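Local coordinates for protein amidohydrolase (Chromobacterium violaceum, PDB 2YB1) that hydrolyses nucleoside 3',5'-bisphosphates to nucleoside 5'-phosphates and orthophosphate, using three manganese ions per subunit, at residues 2-7 against 271-276; 101-106 against 117-122; 67-72 against 202-207. One frame throughout, in Å; residues are numbered along the deposited sequence.

Contact 1 of 3, residues 2-7 against 271-276; sequences ANIDLH and PIWREL. With MN (manganese (II) ion), chain C.
Trp273 lays the six-membered ring of its indole under the CG2 methyl of Ile4. The methyl stands over one face, 4.2 Å from Ile4 CG2 to the centroid of the Trp273 six-membered ring and 23° off the ring normal, a CH-pi contact. It sits toward the rim of the indole, nearest to CE3. The opposite face carries CB of Pro271, so the indole is held between the two. Trp273 has chi1 48°, which places CG between its own backbone N and carbonyl carbon and swings the ring toward strand 4-5. Leu6 meets the rim of the ring instead. Its CD1 lies near the plane of the indole, with Leu6 CD1 3.8 Å from Trp273 CE3. The same methyl meets Ile272, at 3.8 Å between Leu6 CD1 and Ile272 CG2. One branch of Leu6 thus bridges two neighbouring residues of a short, weakly bonded helical turn at 272-275. Strand 4-5 lies between strands 33-36 and 242-246, with the backbone of Leu6 bonded to Ser245, as in the distorted TIM-like barrel of the PHP family. Leu33 of strand 33-36 also touches Ile4, Leu6 and Trp273. Asp5 points the other way. Its OD1 accepts a hydrogen bond from the backbone N of His7 at 3.2 Å, an Asx turn just before the metal site. His7 NE2 then binds manganese at 2.2 Å, alongside His9, Glu64 and Asp248. The other ring nitrogen, His7 ND1, is hydrogen-bonded to Glu218, a second-shell contact that helps fix the rotation of the imidazole.

Contact 2 of 3, residues 101-106 against 117-122; sequences ERARQM and GCFDGA. With AMP (adenosine monophosphate), chain E.
Phe119 and Arg104 meet through a CH-pi contact. The CG methylene of Arg104 stands over one face of the phenyl ring, 3.9 Å from Arg104 CG to the centroid of the Phe119 ring and 24° off the ring normal. It is displaced toward the rim, close to CE1 and CZ. The two side chains run side by side and point the same way. The guanidinium of Arg104 is turned 44° from the ring plane, so it does not stack flat on the phenyl. The methylene of the arginine does the covering.

Apolar packing adds a second partner. The CB methyl of Ala103 comes in at the edge of the same ring, in its plane, with Ala103 CB 3.7 Å from Phe119 CE1. Leu100, one turn before Arg104 on helix 99-112, also touches Phe119.

The ring also meets the helix backbone. The first torsion of Phe119 turns the phenyl away from its own amide nitrogen and across to helix 99-112. Phe119 CD1 comes within 3.4 Å of Ala103 O. The backbones are close here, with CA of Arg104 and CA of Phe119 5.9 Å apart.

The hydrogen bonds of Arg102 go to the ligand. Arg102 extends from another side of helix 99-112 and grips the AMP phosphate with two bonds. Its NH1 donates to AMP O3P at 2.8 Å, nearly straight at 168°. Its NH2 donates to AMP O1P at 2.9 Å, with a more bent angle. SD of Met106 lies over the centre of one guanidinium face. Arg99, Arg134 and Thr135 also bond the AMP. The contact joins two successive helices, 99-112 and 118-123, behind the arginine-rich pocket of the substrate site, which here holds the phosphate of AMP, a nucleoside 5'-phosphate of the product type.

Contact 3 of 3, residues 67-72 against 202-207; sequences VSWGRH and IERLIL
A beta hairpin joins strands 59-69 and 72-79, and Trp69 at its turn packs against helix 199-211. Leu205 covers one face of the indole. Its CD1 stands over the ring, 4.0 Å from Leu205 CD1 to the centroid of the Trp69 six-membered ring and 15° off the ring normal, a CH-pi contact. CB of the same leucine follows at the far end of the benzo ring, with Leu205 CB 3.7 Å from Trp69 CH2. The helix backbone is close too, at 3.5 Å between Leu205 N and Trp69 CH2. Arg204 approaches differently. Its CG lies at the indole edge, 3.9 Å from Trp69 CZ2.

The hairpin closes with a type II' turn from Trp69 to His72, which has Gly70 at its second position with positive phi. A chi1 of 180° sets the indole of Trp69 opposite its own amide nitrogen and carries it out toward the helix. Asp208, one turn on from Arg204, receives both polar ends: Trp69 NE1 is hydrogen-bonded to its OD2, and Arg204 NH2 forms a salt bridge with its OD1. Leu173 of helix 173-182 touches both Trp69 and Leu205.

How the contacts relate
Contacts 1 and 3 both reach the same mixed sheet, contact 1 at strand 4-5 and contact 3 at the hairpin end of strand 59-69. Their centres are about 24 Å apart. Contact 2 joins helices 99-112 and 118-123, about 36 Å from contact 1 between centres and on the opposite side of the chain's centre. Contacts 2 and 3 come nearer, with about 9 Å between their nearest atoms. Contacts 1 and 2 reach the active site directly. Contact 1 supplies a manganese ligand and contact 2 a phosphate-binding arginine. Contact 3 supplies neither; its Leu205 side chain is about 12 Å from a bound manganese.

Contact 1 of 3, residues 2-7 against 271-276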
loop_
_atom_site.group_PDB
_atom_site.type_symbol
_atom_site.label_atom_id
_atom_site.label_comp_id
_atom_site.label_asym_id
_atom_site.label_seq_id
_atom_site.Cartn_x
_atom_site.Cartn_y
_atom_site.Cartn_z
ATOM N N ALA A 2 15.030 -10.750 6.350
ATOM C CA ALA A 2 13.852 -11.538 6.680
ATOM C C ALA A 2 13.148 -11.988 5.408
ATOM O O ALA A 2 13.119 -11.263 4.414
ATOM C CB ALA A 2 12.897 -10.738 7.551
ATOM N N ASN A 3 12.593 -13.196 5.457
ATOM C CA ASN A 3 11.904 -13.833 4.327
ATOM C C ASN A 3 10.396 -13.588 4.312
ATOM O O ASN A 3 9.623 -14.453 3.897
ATOM C CB ASN A 3 12.297 -15.303 4.096
ATOM C CG ASN A 3 12.063 -16.172 5.302
ATOM O OD1 ASN A 3 11.658 -15.695 6.353
ATOM N ND2 ASN A 3 12.311 -17.468 5.153
ATOM N N ILE A 4 9.994 -12.506 4.966
ATOM C CA ILE A 4 8.600 -12.099 5.087
ATOM C C ILE A 4 8.362 -10.806 4.291
ATOM O O ILE A 4 9.191 -9.898 4.308
ATOM C CB ILE A 4 8.270 -11.804 6.565
ATOM C CG1 ILE A 4 8.662 -12.984 7.457
ATOM C CG2 ILE A 4 6.794 -11.456 6.748
ATOM C CD1 ILE A 4 7.705 -14.124 7.390
ATOM N N ASP A 5 7.273 -10.725 3.535
ATOM C CA ASP A 5 6.949 -9.453 2.904
ATOM C C ASP A 5 5.442 -9.209 2.966
ATOM O O ASP A 5 4.669 -9.884 2.274
ATOM C CB ASP A 5 7.450 -9.470 1.454
ATOM C CG ASP A 5 7.343 -8.117 0.781
ATOM O OD1 ASP A 5 6.769 -7.182 1.392
ATOM O OD2 ASP A 5 7.837 -7.988 -0.365
ATOM N N LEU A 6 5.044 -8.229 3.773
ATOM C CA LEU A 6 3.641 -7.876 4.004
ATOM C C LEU A 6 3.123 -6.629 3.283
ATOM O O LEU A 6 2.123 -6.047 3.727
ATOM C CB LEU A 6 3.290 -7.866 5.503
ATOM C CG LEU A 6 3.760 -9.130 6.232
ATOM C CD1 LEU A 6 3.379 -9.104 7.706
ATOM C CD2 LEU A 6 3.242 -10.407 5.540
ATOM N N HIS A 7 3.887 -6.101 2.325
ATOM C CA HIS A 7 3.400 -4.975 1.523
ATOM C C HIS A 7 3.911 -5.001 0.071
ATOM O O HIS A 7 5.103 -4.858 -0.152
ATOM C CB HIS A 7 3.842 -3.683 2.220
ATOM C CG HIS A 7 3.221 -2.436 1.678
ATOM N ND1 HIS A 7 2.923 -1.352 2.481
ATOM C CD2 HIS A 7 2.870 -2.078 0.420
ATOM C CE1 HIS A 7 2.402 -0.390 1.740
ATOM N NE2 HIS A 7 2.357 -0.806 0.489
ATOM N N PRO A 271 6.737 -8.690 16.245
ATOM C CA PRO A 271 6.377 -8.845 14.827
ATOM C C PRO A 271 4.886 -9.088 14.638
ATOM O O PRO A 271 4.306 -9.948 15.299
ATOM C CB PRO A 271 7.163 -10.090 14.391
ATOM C CG PRO A 271 8.236 -10.261 15.421
ATOM C CD PRO A 271 7.640 -9.752 16.715
ATOM N N ILE A 272 4.275 -8.351 13.721
ATOM C CA ILE A 272 2.836 -8.460 13.528
ATOM C C ILE A 272 2.403 -9.850 13.019
ATOM O O ILE A 272 1.285 -10.299 13.308
ATOM C CB ILE A 272 2.307 -7.354 12.592
ATOM C CG1 ILE A 272 0.809 -7.129 12.828
ATOM C CG2 ILE A 272 2.646 -7.677 11.127
ATOM C CD1 ILE A 272 0.270 -5.843 12.215
ATOM N N TRP A 273 3.275 -10.537 12.276
ATOM C CA TRP A 273 2.898 -11.847 11.727
ATOM C C TRP A 273 2.615 -12.905 12.795
ATOM O O TRP A 273 1.799 -13.817 12.590
ATOM C CB TRP A 273 3.900 -12.361 10.681
ATOM C CG TRP A 273 5.336 -12.299 11.066
ATOM C CD1 TRP A 273 6.062 -13.265 11.696
ATOM C CD2 TRP A 273 6.242 -11.216 10.806
ATOM N NE1 TRP A 273 7.365 -12.846 11.858
ATOM C CE2 TRP A 273 7.497 -11.591 11.319
ATOM C CE3 TRP A 273 6.105 -9.961 10.206
ATOM C CZ2 TRP A 273 8.618 -10.758 11.240
ATOM C CZ3 TRP A 273 7.217 -9.131 10.135
ATOM C CH2 TRP A 273 8.456 -9.538 10.636
ATOM N N ARG A 274 3.266 -12.782 13.944
ATOM C CA ARG A 274 2.977 -13.692 15.045
ATOM C C ARG A 274 1.527 -13.555 15.538
ATOM O O ARG A 274 0.942 -14.515 16.051
ATOM C CB ARG A 274 3.965 -13.482 16.189
ATOM C CG ARG A 274 5.406 -13.753 15.778
ATOM C CD ARG A 274 6.361 -13.594 16.947
ATOM N NE ARG A 274 7.761 -13.699 16.535
ATOM C CZ ARG A 274 8.789 -13.309 17.288
ATOM N NH1 ARG A 274 8.573 -12.782 18.490
ATOM N NH2 ARG A 274 10.032 -13.436 16.837
ATOM N N GLU A 275 0.960 -12.363 15.384
ATOM C CA GLU A 275 -0.419 -12.091 15.812
ATOM C C GLU A 275 -1.466 -12.414 14.735
ATOM O O GLU A 275 -2.668 -12.429 15.000
ATOM C CB GLU A 275 -0.553 -10.619 16.220
ATOM C CG GLU A 275 0.527 -10.146 17.214
ATOM C CD GLU A 275 0.660 -11.075 18.412
ATOM O OE1 GLU A 275 -0.375 -11.608 18.870
ATOM O OE2 GLU A 275 1.801 -11.280 18.884
ATOM N N LEU A 276 -1.005 -12.622 13.506
ATOM C CA LEU A 276 -1.901 -12.901 12.387
ATOM C C LEU A 276 -2.012 -14.386 12.036
ATOM O O LEU A 276 -2.631 -14.745 11.019
ATOM C CB LEU A 276 -1.503 -12.072 11.156
ATOM C CG LEU A 276 -1.720 -10.558 11.307
ATOM C CD1 LEU A 276 -0.830 -9.775 10.352
ATOM C CD2 LEU A 276 -3.185 -10.176 11.137
HETATM MN MN MN C . 1.981 0.577 -1.168
#

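Contact 2 of 3, residues 101-106 against 117-122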
loop_
_atom_site.group_PDB
_atom_site.type_symbol
_atom_site.label_atom_id
_atom_site.label_comp_id
_atom_site.label_asym_id
_atom_site.label_seq_id
_atom_site.Cartn_x
_atom_site.Cartn_y
_atom_site.Cartn_z
ATOM N N GLU A 101 -12.553 10.406 -12.322
ATOM C CA GLU A 101 -12.820 11.836 -12.450
ATOM C C GLU A 101 -11.570 12.668 -12.107
ATOM O O GLU A 101 -11.176 13.565 -12.851
ATOM C CB GLU A 101 -13.987 12.199 -11.526
ATOM C CG GLU A 101 -14.250 13.680 -11.324
ATOM C CD GLU A 101 -15.358 13.926 -10.292
ATOM O OE1 GLU A 101 -15.316 13.309 -9.194
ATOM O OE2 GLU A 101 -16.265 14.744 -10.577
ATOM N N ARG A 102 -10.951 12.360 -10.972
ATOM C CA ARG A 102 -9.736 13.044 -10.550
ATOM C C ARG A 102 -8.628 12.904 -11.594
ATOM O O ARG A 102 -7.870 13.852 -11.853
ATOM C CB ARG A 102 -9.273 12.462 -9.217
ATOM C CG ARG A 102 -7.900 12.909 -8.707
ATOM C CD ARG A 102 -7.652 12.162 -7.382
ATOM N NE ARG A 102 -6.349 12.392 -6.752
ATOM C CZ ARG A 102 -5.335 11.527 -6.785
ATOM N NH1 ARG A 102 -5.456 10.370 -7.443
ATOM N NH2 ARG A 102 -4.202 11.818 -6.150
ATOM N N ALA A 103 -8.531 11.717 -12.184
ATOM C CA ALA A 103 -7.509 11.453 -13.198
ATOM C C ALA A 103 -7.704 12.263 -14.479
ATOM O O ALA A 103 -6.737 12.744 -15.060
ATOM C CB ALA A 103 -7.436 9.954 -13.522
ATOM N N ARG A 104 -8.946 12.398 -14.938
ATOM C CA ARG A 104 -9.199 13.210 -16.127
ATOM C C ARG A 104 -8.772 14.663 -15.871
ATOM O O ARG A 104 -8.215 15.334 -16.740
ATOM C CB ARG A 104 -10.673 13.131 -16.537
ATOM C CG ARG A 104 -11.146 11.716 -16.854
ATOM C CD ARG A 104 -12.584 11.714 -17.379
ATOM N NE ARG A 104 -13.147 10.365 -17.371
ATOM C CZ ARG A 104 -13.925 9.880 -16.408
ATOM N NH1 ARG A 104 -14.242 10.643 -15.360
ATOM N NH2 ARG A 104 -14.385 8.629 -16.484
ATOM N N GLN A 105 -9.028 15.131 -14.658
ATOM C CA GLN A 105 -8.637 16.465 -14.223
ATOM C C GLN A 105 -7.106 16.621 -14.121
ATOM O O GLN A 105 -6.553 17.658 -14.498
ATOM C CB GLN A 105 -9.327 16.789 -12.885
ATOM C CG GLN A 105 -10.850 16.923 -13.016
ATOM C CD GLN A 105 -11.588 16.941 -11.683
ATOM O OE1 GLN A 105 -10.996 16.746 -10.624
ATOM N NE2 GLN A 105 -12.898 17.164 -11.739
ATOM N N MET A 106 -6.428 15.591 -13.618
ATOM C CA MET A 106 -4.967 15.600 -13.558
ATOM C C MET A 106 -4.397 15.748 -14.967
ATOM O O MET A 106 -3.455 16.513 -15.196
ATOM C CB MET A 106 -4.431 14.324 -12.891
ATOM C CG MET A 106 -4.752 14.199 -11.382
ATOM S SD MET A 106 -3.899 12.780 -10.627
ATOM C CE MET A 106 -4.931 11.410 -11.101
ATOM N N GLY A 117 -1.937 15.056 -23.381
ATOM C CA GLY A 117 -2.056 13.621 -23.578
ATOM C C GLY A 117 -1.721 12.733 -22.394
ATOM O O GLY A 117 -1.587 11.523 -22.565
ATOM N N CYS A 118 -1.597 13.310 -21.196
ATOM C CA CYS A 118 -1.184 12.527 -20.025
ATOM C C CYS A 118 -2.236 11.564 -19.461
ATOM O O CYS A 118 -1.891 10.470 -19.016
ATOM C CB CYS A 118 -0.635 13.435 -18.916
ATOM S SG CYS A 118 0.901 14.245 -19.408
ATOM N N PHE A 119 -3.507 11.956 -19.460
ATOM C CA PHE A 119 -4.548 11.011 -19.053
ATOM C C PHE A 119 -4.528 9.797 -19.971
ATOM O O PHE A 119 -4.518 8.652 -19.500
ATOM C CB PHE A 119 -5.939 11.645 -19.066
ATOM C CG PHE A 119 -7.052 10.674 -18.714
ATOM C CD1 PHE A 119 -7.282 10.306 -17.395
ATOM C CD2 PHE A 119 -7.871 10.139 -19.704
ATOM C CE1 PHE A 119 -8.301 9.422 -17.065
ATOM C CE2 PHE A 119 -8.889 9.243 -19.383
ATOM C CZ PHE A 119 -9.100 8.880 -18.062
ATOM N N ASP A 120 -4.527 10.041 -21.283
ATOM C CA ASP A 120 -4.511 8.935 -22.245
ATOM C C ASP A 120 -3.282 8.058 -22.050
ATOM O O ASP A 120 -3.379 6.832 -22.059
ATOM C CB ASP A 120 -4.561 9.444 -23.681
ATOM C CG ASP A 120 -5.915 10.020 -24.059
ATOM O OD1 ASP A 120 -6.887 9.865 -23.293
ATOM O OD2 ASP A 120 -6.012 10.613 -25.141
ATOM N N GLY A 121 -2.126 8.691 -21.872
ATOM C CA GLY A 121 -0.879 7.965 -21.690
ATOM C C GLY A 121 -0.879 7.125 -20.426
ATOM O O GLY A 121 -0.457 5.963 -20.438
ATOM N N ALA A 122 -1.353 7.713 -19.330
ATOM C CA ALA A 122 -1.456 6.990 -18.061
ATOM C C ALA A 122 -2.352 5.761 -18.214
ATOM O O ALA A 122 -2.060 4.689 -17.697
ATOM C CB ALA A 122 -2.008 7.923 -16.961
HETATM P P AMP E . -2.781 8.192 -5.972
HETATM O O1P AMP E . -2.584 9.545 -5.321
HETATM O O2P AMP E . -3.350 7.253 -4.931
HETATM O O3P AMP E . -3.531 8.352 -7.272
HETATM O "O5'" AMP E . -1.273 7.783 -6.281
HETATM C "C5'" AMP E . -0.353 7.563 -5.226
HETATM C "C4'" AMP E . 0.732 6.598 -5.625
HETATM O "O4'" AMP E . 1.740 7.297 -6.390
HETATM C "C3'" AMP E . 1.507 5.970 -4.475
HETATM O "O3'" AMP E . 0.841 4.846 -3.919
HETATM C "C2'" AMP E . 2.855 5.626 -5.106
HETATM O "O2'" AMP E . 2.782 4.383 -5.792
HETATM C "C1'" AMP E . 3.018 6.741 -6.139
HETATM N N9 AMP E . 3.905 7.812 -5.652
HETATM C C8 AMP E . 3.545 8.870 -4.894
HETATM N N7 AMP E . 4.631 9.647 -4.618
HETATM C C5 AMP E . 5.705 9.074 -5.197
HETATM C C6 AMP E . 7.153 9.368 -5.307
HETATM N N6 AMP E . 7.689 10.460 -4.714
HETATM N N1 AMP E . 7.919 8.505 -6.019
HETATM C C2 AMP E . 7.407 7.408 -6.614
HETATM N N3 AMP E . 6.102 7.079 -6.554
HETATM C C4 AMP E . 5.222 7.863 -5.876
#

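Contact 3 of 3, residues 67-72 against 202-207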
loop_
_atom_site.group_PDB
_atom_site.type_symbol
_atom_site.label_atom_id
_atom_site.label_comp_id
_atom_site.label_asym_id
_atom_site.label_seq_id
_atom_site.Cartn_x
_atom_site.Cartn_y
_atom_site.Cartn_z
ATOM N N VAL A 67 -6.256 7.381 2.982
ATOM C CA VAL A 67 -6.870 8.130 4.075
ATOM C C VAL A 67 -6.458 9.606 4.000
ATOM O O VAL A 67 -5.298 9.923 3.730
ATOM C CB VAL A 67 -6.451 7.531 5.459
ATOM C CG1 VAL A 67 -6.776 8.493 6.627
ATOM C CG2 VAL A 67 -7.123 6.183 5.683
ATOM N N SER A 68 -7.415 10.509 4.213
ATOM C CA SER A 68 -7.064 11.914 4.419
ATOM C C SER A 68 -7.211 12.194 5.904
ATOM O O SER A 68 -8.292 12.017 6.481
ATOM C CB SER A 68 -7.951 12.858 3.600
ATOM O OG SER A 68 -7.842 12.597 2.209
ATOM N N TRP A 69 -6.111 12.580 6.531
ATOM C CA TRP A 69 -6.112 12.899 7.951
ATOM C C TRP A 69 -5.613 14.338 8.067
ATOM O O TRP A 69 -4.427 14.619 7.851
ATOM C CB TRP A 69 -5.183 11.919 8.683
ATOM C CG TRP A 69 -5.056 12.101 10.184
ATOM C CD1 TRP A 69 -5.988 11.789 11.140
ATOM C CD2 TRP A 69 -3.910 12.587 10.885
ATOM N NE1 TRP A 69 -5.495 12.071 12.393
ATOM C CE2 TRP A 69 -4.220 12.558 12.265
ATOM C CE3 TRP A 69 -2.651 13.052 10.482
ATOM C CZ2 TRP A 69 -3.316 12.975 13.244
ATOM C CZ3 TRP A 69 -1.743 13.466 11.466
ATOM C CH2 TRP A 69 -2.090 13.426 12.829
ATOM N N GLY A 70 -6.512 15.256 8.405
ATOM C CA GLY A 70 -6.177 16.669 8.297
ATOM C C GLY A 70 -5.718 17.006 6.882
ATOM O O GLY A 70 -6.375 16.639 5.903
ATOM N N ARG A 71 -4.587 17.699 6.765
ATOM C CA ARG A 71 -4.045 18.074 5.455
ATOM C C ARG A 71 -3.183 16.963 4.853
ATOM O O ARG A 71 -2.605 17.127 3.776
ATOM C CB ARG A 71 -3.202 19.351 5.566
ATOM C CG ARG A 71 -1.765 19.094 6.023
ATOM C CD ARG A 71 -0.859 20.309 5.807
ATOM N NE ARG A 71 0.505 19.917 5.444
ATOM C CZ ARG A 71 1.533 19.899 6.289
ATOM N NH1 ARG A 71 1.362 20.255 7.557
ATOM N NH2 ARG A 71 2.737 19.528 5.868
ATOM N N HIS A 72 -3.084 15.839 5.557
ATOM C CA HIS A 72 -2.171 14.770 5.166
ATOM C C HIS A 72 -2.906 13.622 4.500
ATOM O O HIS A 72 -4.001 13.254 4.923
ATOM C CB HIS A 72 -1.433 14.227 6.392
ATOM C CG HIS A 72 -0.706 15.276 7.172
ATOM N ND1 HIS A 72 0.606 15.619 6.916
ATOM C CD2 HIS A 72 -1.108 16.062 8.199
ATOM C CE1 HIS A 72 0.978 16.574 7.748
ATOM N NE2 HIS A 72 -0.042 16.858 8.540
ATOM N N ILE A 202 3.492 12.529 14.394
ATOM C CA ILE A 202 3.513 11.066 14.355
ATOM C C ILE A 202 2.807 10.497 15.579
ATOM O O ILE A 202 1.996 9.574 15.474
ATOM C CB ILE A 202 4.959 10.497 14.289
ATOM C CG1 ILE A 202 5.589 10.751 12.913
ATOM C CG2 ILE A 202 4.951 8.999 14.586
ATOM C CD1 ILE A 202 4.924 9.987 11.786
ATOM N N GLU A 203 3.120 11.053 16.746
ATOM C CA GLU A 203 2.474 10.622 17.982
ATOM C C GLU A 203 0.969 10.845 17.930
ATOM O O GLU A 203 0.198 9.994 18.349
ATOM C CB GLU A 203 3.077 11.348 19.187
ATOM C CG GLU A 203 2.249 11.213 20.448
ATOM C CD GLU A 203 3.010 10.545 21.575
ATOM O OE1 GLU A 203 3.977 9.806 21.284
ATOM O OE2 GLU A 203 2.644 10.763 22.751
ATOM N N ARG A 204 0.560 12.006 17.428
ATOM C CA ARG A 204 -0.854 12.351 17.290
ATOM C C ARG A 204 -1.562 11.370 16.348
ATOM O O ARG A 204 -2.666 10.889 16.637
ATOM C CB ARG A 204 -0.985 13.782 16.746
ATOM C CG ARG A 204 -2.395 14.333 16.760
ATOM C CD ARG A 204 -2.905 14.407 18.189
ATOM N NE ARG A 204 -4.329 14.101 18.286
ATOM C CZ ARG A 204 -4.888 13.438 19.298
ATOM N NH1 ARG A 204 -4.146 13.001 20.313
ATOM N NH2 ARG A 204 -6.198 13.216 19.293
ATOM N N LEU A 205 -0.923 11.085 15.215
ATOM C CA LEU A 205 -1.457 10.117 14.260
ATOM C C LEU A 205 -1.631 8.737 14.902
ATOM O O LEU A 205 -2.682 8.108 14.750
ATOM C CB LEU A 205 -0.554 10.016 13.025
ATOM C CG LEU A 205 -0.931 8.927 12.015
ATOM C CD1 LEU A 205 -2.373 9.117 11.478
ATOM C CD2 LEU A 205 0.081 8.881 10.863
ATOM N N ILE A 206 -0.599 8.271 15.608
ATOM C CA ILE A 206 -0.663 6.995 16.330
ATOM C C ILE A 206 -1.803 6.942 17.358
ATOM O O ILE A 206 -2.565 5.972 17.399
ATOM C CB ILE A 206 0.677 6.651 17.019
ATOM C CG1 ILE A 206 1.753 6.333 15.959
ATOM C CG2 ILE A 206 0.496 5.488 18.001
ATOM C CD1 ILE A 206 3.130 6.114 16.534
ATOM N N LEU A 207 -1.919 7.979 18.184
ATOM C CA LEU A 207 -2.997 8.041 19.172
ATOM C C LEU A 207 -4.384 7.982 18.521
ATOM O O LEU A 207 -5.250 7.231 18.968
ATOM C CB LEU A 207 -2.863 9.295 20.038
ATOM C CG LEU A 207 -1.623 9.278 20.935
ATOM C CD1 LEU A 207 -1.601 10.484 21.864
ATOM C CD2 LEU A 207 -1.578 7.969 21.741
#